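Local coordinates for cobalamin (Vitamin B12) biosynthesis CbiX protein (Marinobacter aquaeolei, PDB 3LYH), which probably acts as a metal-binding lyase of the CbiX chelatase family, associated with cobalamin biosynthesis, at residues 8-13 / 68-73. Residues are numbered along the deposited sequence; the frame is centred on the assembly and turned at random.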
loop_
_atom_site.group_PDB
_atom_site.type_symbol
_atom_site.label_atom_id
_atom_site.label_comp_id
_atom_site.label_asym_id
_atom_site.label_seq_id
_atom_site.Cartn_x
_atom_site.Cartn_y
_atom_site.Cartn_z
ATOM N N ILE B 8 -12.012 5.750 -14.230
ATOM C CA ILE B 8 -10.882 5.479 -13.358
ATOM C C ILE B 8 -10.698 3.962 -13.283
ATOM O O ILE B 8 -11.640 3.212 -13.067
ATOM C CB ILE B 8 -11.134 6.020 -11.940
ATOM C CG1 ILE B 8 -11.122 7.553 -11.931
ATOM C CG2 ILE B 8 -10.120 5.441 -10.928
ATOM C CD1 ILE B 8 -9.671 8.145 -11.982
ATOM N N ILE B 9 -9.462 3.525 -13.480
ATOM C CA ILE B 9 -9.053 2.145 -13.271
ATOM C C ILE B 9 -8.060 2.140 -12.124
ATOM O O ILE B 9 -6.965 2.723 -12.245
ATOM C CB ILE B 9 -8.420 1.513 -14.528
ATOM C CG1 ILE B 9 -9.415 1.589 -15.662
ATOM C CG2 ILE B 9 -8.090 0.024 -14.264
ATOM C CD1 ILE B 9 -8.910 1.075 -17.028
ATOM N N LEU B 10 -8.434 1.489 -11.030
ATOM C CA LEU B 10 -7.531 1.258 -9.885
ATOM C C LEU B 10 -6.767 0.016 -10.204
ATOM O O LEU B 10 -7.375 -1.038 -10.349
ATOM C CB LEU B 10 -8.266 1.120 -8.563
ATOM C CG LEU B 10 -9.149 2.285 -8.158
ATOM C CD1 LEU B 10 -9.867 2.076 -6.818
ATOM C CD2 LEU B 10 -8.418 3.578 -8.171
ATOM N N LEU B 11 -5.445 0.127 -10.346
ATOM C CA LEU B 11 -4.628 -0.982 -10.853
ATOM C C LEU B 11 -3.813 -1.619 -9.760
ATOM O O LEU B 11 -2.972 -0.968 -9.171
ATOM C CB LEU B 11 -3.712 -0.562 -12.000
ATOM C CG LEU B 11 -2.966 -1.702 -12.712
ATOM C CD1 LEU B 11 -3.930 -2.583 -13.408
ATOM C CD2 LEU B 11 -1.926 -1.120 -13.706
ATOM N N ALA B 12 -4.067 -2.934 -9.553
ATOM C CA ALA B 12 -3.331 -3.735 -8.523
ATOM C C ALA B 12 -2.502 -4.855 -9.195
ATOM O O ALA B 12 -2.803 -5.235 -10.314
ATOM C CB ALA B 12 -4.364 -4.362 -7.513
ATOM N N HIS B 13 -1.476 -5.409 -8.539
ATOM C CA HIS B 13 -1.041 -6.811 -8.894
ATOM C C HIS B 13 -2.079 -7.822 -8.504
ATOM O O HIS B 13 -2.650 -7.728 -7.413
ATOM C CB HIS B 13 0.231 -7.219 -8.138
ATOM C CG HIS B 13 1.492 -6.800 -8.794
ATOM N ND1 HIS B 13 1.733 -7.004 -10.136
ATOM C CD2 HIS B 13 2.594 -6.186 -8.298
ATOM C CE1 HIS B 13 2.917 -6.504 -10.447
ATOM N NE2 HIS B 13 3.458 -6.002 -9.350
ATOM N N VAL B 68 -4.879 4.614 -11.953
ATOM C CA VAL B 68 -4.349 4.999 -10.617
ATOM C C VAL B 68 -3.735 3.706 -10.012
ATOM O O VAL B 68 -4.483 2.806 -9.580
ATOM C CB VAL B 68 -5.431 5.532 -9.671
ATOM C CG1 VAL B 68 -4.829 5.921 -8.314
ATOM C CG2 VAL B 68 -6.159 6.744 -10.274
ATOM N N PRO B 69 -2.376 3.619 -9.999
ATOM C CA PRO B 69 -1.757 2.411 -9.427
ATOM C C PRO B 69 -1.963 2.272 -7.929
ATOM O O PRO B 69 -1.624 3.170 -7.164
ATOM C CB PRO B 69 -0.287 2.542 -9.803
ATOM C CG PRO B 69 -0.233 3.519 -10.896
ATOM C CD PRO B 69 -1.356 4.486 -10.581
ATOM N N LEU B 70 -2.510 1.143 -7.492
ATOM C CA LEU B 70 -2.725 0.831 -6.074
ATOM C C LEU B 70 -1.448 0.198 -5.508
ATOM O O LEU B 70 -1.367 -1.010 -5.185
ATOM C CB LEU B 70 -3.919 -0.087 -5.838
ATOM C CG LEU B 70 -5.281 0.478 -6.154
ATOM C CD1 LEU B 70 -6.376 -0.520 -5.765
ATOM C CD2 LEU B 70 -5.514 1.877 -5.529
ATOM N N PHE B 71 -0.423 1.015 -5.508
ATOM C CA PHE B 71 0.963 0.652 -5.115
ATOM C C PHE B 71 1.475 1.737 -4.188
ATOM O O PHE B 71 1.336 2.952 -4.456
ATOM C CB PHE B 71 1.907 0.564 -6.323
ATOM C CG PHE B 71 1.656 -0.603 -7.201
ATOM C CD1 PHE B 71 0.643 -0.602 -8.121
ATOM C CD2 PHE B 71 2.458 -1.743 -7.096
ATOM C CE1 PHE B 71 0.405 -1.682 -8.941
ATOM C CE2 PHE B 71 2.224 -2.833 -7.901
ATOM C CZ PHE B 71 1.182 -2.798 -8.834
ATOM N N LEU B 72 2.124 1.311 -3.097
ATOM C CA LEU B 72 2.802 2.274 -2.228
ATOM C C LEU B 72 4.079 2.816 -2.828
ATOM O O LEU B 72 4.464 3.952 -2.529
ATOM C CB LEU B 72 3.076 1.626 -0.871
ATOM C CG LEU B 72 1.843 1.217 -0.066
ATOM C CD1 LEU B 72 2.272 0.464 1.186
ATOM C CD2 LEU B 72 1.056 2.448 0.354
ATOM N N ALA B 73 4.767 1.988 -3.605
ATOM C CA ALA B 73 5.912 2.453 -4.346
ATOM C C ALA B 73 6.014 1.603 -5.588
ATOM O O ALA B 73 5.677 0.406 -5.554
ATOM C CB ALA B 73 7.198 2.359 -3.528
HETATM O O HOH W 1 -0.756 -3.716 -5.926
#
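Leu-11 O accepts a bond from Leu-70 N at 2.7 Å, nearly straight, while the CA of Pro-69 makes a longer C-H...O contact with the same oxygen. Phe-71 CE1 also comes to 3.5 Å from Leu-11 O, so the carbonyl meets the ring as well. This is the last of three backbone bonds between 8-13 and 68-73, which carry the ends of strands 6-12 and 64-69, parallel neighbours in the middle of a four-stranded sheet flanked by helices, as in the chelatase fold. One step earlier, Val-68 N bonds to Ile-9 O (2.8 Å) and Leu-11 N to Val-68 O. Leu-10 and Val-68 pair on one face of the sheet with side chains side by side, Leu-10 CD2 lying 3.9 Å from Val-68 CB. Leu-70 CD1 packs on Leu-10 CB, and helix 18-34 and Val-117 of the second subunit also touch Leu-10. Leu-11 and Pro-69 point to the other face, where Leu-11 meets helix 50-59.

Past the strand ends Leu-70 centres an inverse gamma turn, closed by a weak bond from Phe-71 N to Pro-69 O. Phe-71 CG lies anti to the carbonyl carbon (chi1 -71°), and the ring reaches across to His-13. It presents its edge to the imidazole face in an offset T-shaped pair, with planes at 78° and Phe-71 CE2 3.4 Å from His-13 CD2. His-13 ND1 is hydrogen-bonded to Glu-44, which helps to fix the imidazole's rotation. An alanine in place of Phe-71 would probably leave the His-13 face without its aromatic partner and open a gap beside Leu-11 O. A water sits over the centre of the Phe-71 ring, accepting from His-13 N and donating to Leu-70 O at 2.9 Å.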